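Local atomic coordinates of invasion protein InvA (Salmonella enterica, PDB entry 2X49), a protein that takes part in invasion of the intestinal epithelium as a membrane-bound export apparatus component of the Salmonella type III secretion system. Residues Ile92-His97 / Gln103-Thr108. Residues are numbered along the deposited sequence; the frame is centred on the assembly and turned at random.
Sequences INPTIH and QYFWVT. With CA (calcium ion), chain E.
The ring of Phe105 meets Pro94 and Ile96 along one side. Pro94 CG sits near the ring plane at its edge, 4.0 Å from Phe105 CD1. Ile96 CD1 approaches Phe105 CE1 obliquely at 3.8 Å. CG1 of Ile96 lies anti to its own carbonyl carbon (chi1 -47°), which lays this branch alongside the phenyl ring, pointing the same way. Tyr83 stacks on the Phe105 ring. Ile96 CG2, the other branch, touches Gln103 OE1. On the opposite face of the sheet are Thr95, His97, Tyr104 and Trp106. His97 and Tyr104 run side by side, with His97 CD2 4.1 Å from Tyr104 CD2. His97 NE2 is hydrogen-bonded to Gln99. The Trp106 indole has the carbonyl oxygen of Thr95 in plane at its edge, and packs edge-to-face with Tyr74.

The two strands form an antiparallel beta hairpin in the C-terminal domain of InvA. Strand 95-99 is an outer strand of a four-stranded antiparallel sheet, and strand 102-107 also pairs with strand 78-80. Thr95 and Trp106 are a hydrogen-bonded pair: each N donates to the other's O. His97 and Tyr104 repeat this pattern. Ile96 and Phe105, between them, are a non-hydrogen-bonded pair. Ile96 CA makes a CA-H...O contact of 3.3 Å with Tyr104 O.

Beyond Pro94, the side chains of Ile92 and Val107 cross at about a right angle, touching through Ile92 CG2 and Val107 CG1. A calcium ion is bound here by Asn93 O at 2.9 Å, by a water and by Glu111. That water also hydrogen-bonds Thr95 OG1 at 2.7 Å and, weakly, Trp106 O.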
loop_
_atom_site.group_PDB
_atom_site.type_symbol
_atom_site.label_atom_id
_atom_site.label_comp_id
_atom_site.label_asym_id
_atom_site.label_seq_id
_atom_site.Cartn_x
_atom_site.Cartn_y
_atom_site.Cartn_z
ATOM N N ILE A 92 -31.059 4.171 4.873
ATOM C CA ILE A 92 -29.908 3.892 5.756
ATOM C C ILE A 92 -29.099 5.153 6.012
ATOM O O ILE A 92 -28.756 5.905 5.096
ATOM C CB ILE A 92 -29.033 2.779 5.181
ATOM C CG1 ILE A 92 -29.864 1.503 5.095
ATOM C CG2 ILE A 92 -27.762 2.531 6.033
ATOM C CD1 ILE A 92 -29.204 0.417 4.265
ATOM N N ASN A 93 -28.837 5.368 7.293
ATOM C CA ASN A 93 -27.932 6.423 7.764
ATOM C C ASN A 93 -26.600 5.768 8.193
ATOM O O ASN A 93 -26.489 5.201 9.275
ATOM C CB ASN A 93 -28.538 7.181 8.946
ATOM C CG ASN A 93 -29.726 8.024 8.556
ATOM O OD1 ASN A 93 -29.599 8.743 7.456
ATOM N ND2 ASN A 93 -30.744 8.038 9.249
ATOM N N PRO A 94 -25.562 5.831 7.350
ATOM C CA PRO A 94 -24.324 5.164 7.730
ATOM C C PRO A 94 -23.573 5.919 8.784
ATOM O O PRO A 94 -23.819 7.109 9.010
ATOM C CB PRO A 94 -23.512 5.156 6.424
ATOM C CG PRO A 94 -23.971 6.345 5.723
ATOM C CD PRO A 94 -25.461 6.503 6.048
ATOM N N THR A 95 -22.639 5.229 9.400
ATOM C CA THR A 95 -21.671 5.836 10.289
ATOM C C THR A 95 -20.459 6.141 9.406
ATOM O O THR A 95 -20.006 5.285 8.668
ATOM C CB THR A 95 -21.301 4.893 11.429
ATOM O OG1 THR A 95 -22.490 4.645 12.198
ATOM C CG2 THR A 95 -20.162 5.419 12.295
ATOM N N ILE A 96 -20.058 7.405 9.437
ATOM C CA ILE A 96 -19.055 7.928 8.508
ATOM C C ILE A 96 -17.858 8.480 9.263
ATOM O O ILE A 96 -17.993 9.279 10.194
ATOM C CB ILE A 96 -19.606 9.090 7.628
ATOM C CG1 ILE A 96 -20.994 8.811 6.994
ATOM C CG2 ILE A 96 -18.545 9.361 6.545
ATOM C CD1 ILE A 96 -21.643 9.959 6.202
ATOM N N HIS A 97 -16.707 8.005 8.838
ATOM C CA HIS A 97 -15.440 8.546 9.285
ATOM C C HIS A 97 -14.688 9.087 8.082
ATOM O O HIS A 97 -14.673 8.515 6.995
ATOM C CB HIS A 97 -14.613 7.474 10.028
ATOM C CG HIS A 97 -13.254 7.952 10.417
ATOM N ND1 HIS A 97 -13.060 8.976 11.328
ATOM C CD2 HIS A 97 -12.019 7.584 10.005
ATOM C CE1 HIS A 97 -11.766 9.212 11.455
ATOM N NE2 HIS A 97 -11.113 8.379 10.672
ATOM N N GLN A 103 -13.128 8.810 2.762
ATOM C CA GLN A 103 -14.300 8.537 3.602
ATOM C C GLN A 103 -14.516 7.043 3.748
ATOM O O GLN A 103 -14.234 6.241 2.849
ATOM C CB GLN A 103 -15.551 9.209 3.050
ATOM C CG GLN A 103 -15.724 10.722 3.351
ATOM C CD GLN A 103 -17.041 11.268 2.808
ATOM O OE1 GLN A 103 -18.062 11.340 3.674
ATOM N NE2 GLN A 103 -17.158 11.576 1.610
ATOM N N TYR A 104 -14.976 6.704 4.941
ATOM C CA TYR A 104 -15.276 5.303 5.322
ATOM C C TYR A 104 -16.688 5.204 5.855
ATOM O O TYR A 104 -17.077 5.971 6.708
ATOM C CB TYR A 104 -14.296 4.817 6.379
ATOM C CG TYR A 104 -12.863 4.948 5.956
ATOM C CD1 TYR A 104 -12.201 3.905 5.380
ATOM C CD2 TYR A 104 -12.167 6.140 6.158
ATOM C CE1 TYR A 104 -10.901 4.043 4.978
ATOM C CE2 TYR A 104 -10.858 6.286 5.745
ATOM C CZ TYR A 104 -10.225 5.210 5.175
ATOM O OH TYR A 104 -8.917 5.214 4.752
ATOM N N PHE A 105 -17.415 4.212 5.357
ATOM C CA PHE A 105 -18.836 4.051 5.632
ATOM C C PHE A 105 -19.093 2.716 6.294
ATOM O O PHE A 105 -18.714 1.650 5.809
ATOM C CB PHE A 105 -19.626 4.173 4.317
ATOM C CG PHE A 105 -19.514 5.541 3.680
ATOM C CD1 PHE A 105 -20.401 6.553 3.997
ATOM C CD2 PHE A 105 -18.496 5.810 2.786
ATOM C CE1 PHE A 105 -20.260 7.816 3.441
ATOM C CE2 PHE A 105 -18.376 7.074 2.200
ATOM C CZ PHE A 105 -19.214 8.059 2.552
ATOM N N TRP A 106 -19.752 2.824 7.422
ATOM C CA TRP A 106 -20.040 1.644 8.250
ATOM C C TRP A 106 -21.574 1.541 8.463
ATOM O O TRP A 106 -22.290 2.537 8.699
ATOM C CB TRP A 106 -19.333 1.713 9.602
ATOM C CG TRP A 106 -17.808 1.828 9.562
ATOM C CD1 TRP A 106 -17.072 2.966 9.265
ATOM C CD2 TRP A 106 -16.883 0.806 9.832
ATOM N NE1 TRP A 106 -15.771 2.679 9.375
ATOM C CE2 TRP A 106 -15.599 1.356 9.700
ATOM C CE3 TRP A 106 -17.004 -0.531 10.210
ATOM C CZ2 TRP A 106 -14.430 0.609 9.923
ATOM C CZ3 TRP A 106 -15.879 -1.264 10.411
ATOM C CH2 TRP A 106 -14.578 -0.706 10.291
ATOM N N VAL A 107 -22.030 0.283 8.462
ATOM C CA VAL A 107 -23.433 -0.034 8.662
ATOM C C VAL A 107 -23.597 -1.177 9.668
ATOM O O VAL A 107 -22.666 -1.900 10.030
ATOM C CB VAL A 107 -24.152 -0.391 7.333
ATOM C CG1 VAL A 107 -24.081 0.776 6.356
ATOM C CG2 VAL A 107 -23.592 -1.633 6.736
ATOM N N THR A 108 -24.834 -1.330 10.086
ATOM C CA THR A 108 -25.133 -2.461 10.955
ATOM C C THR A 108 -25.010 -3.774 10.226
ATOM O O THR A 108 -25.077 -3.857 8.995
ATOM C CB THR A 108 -26.549 -2.365 11.628
ATOM O OG1 THR A 108 -27.575 -2.515 10.624
ATOM C CG2 THR A 108 -26.718 -1.040 12.402
HETATM CA CA CA E . -26.354 2.424 10.060
HETATM O O HOH W 1 -24.104 2.612 11.501
#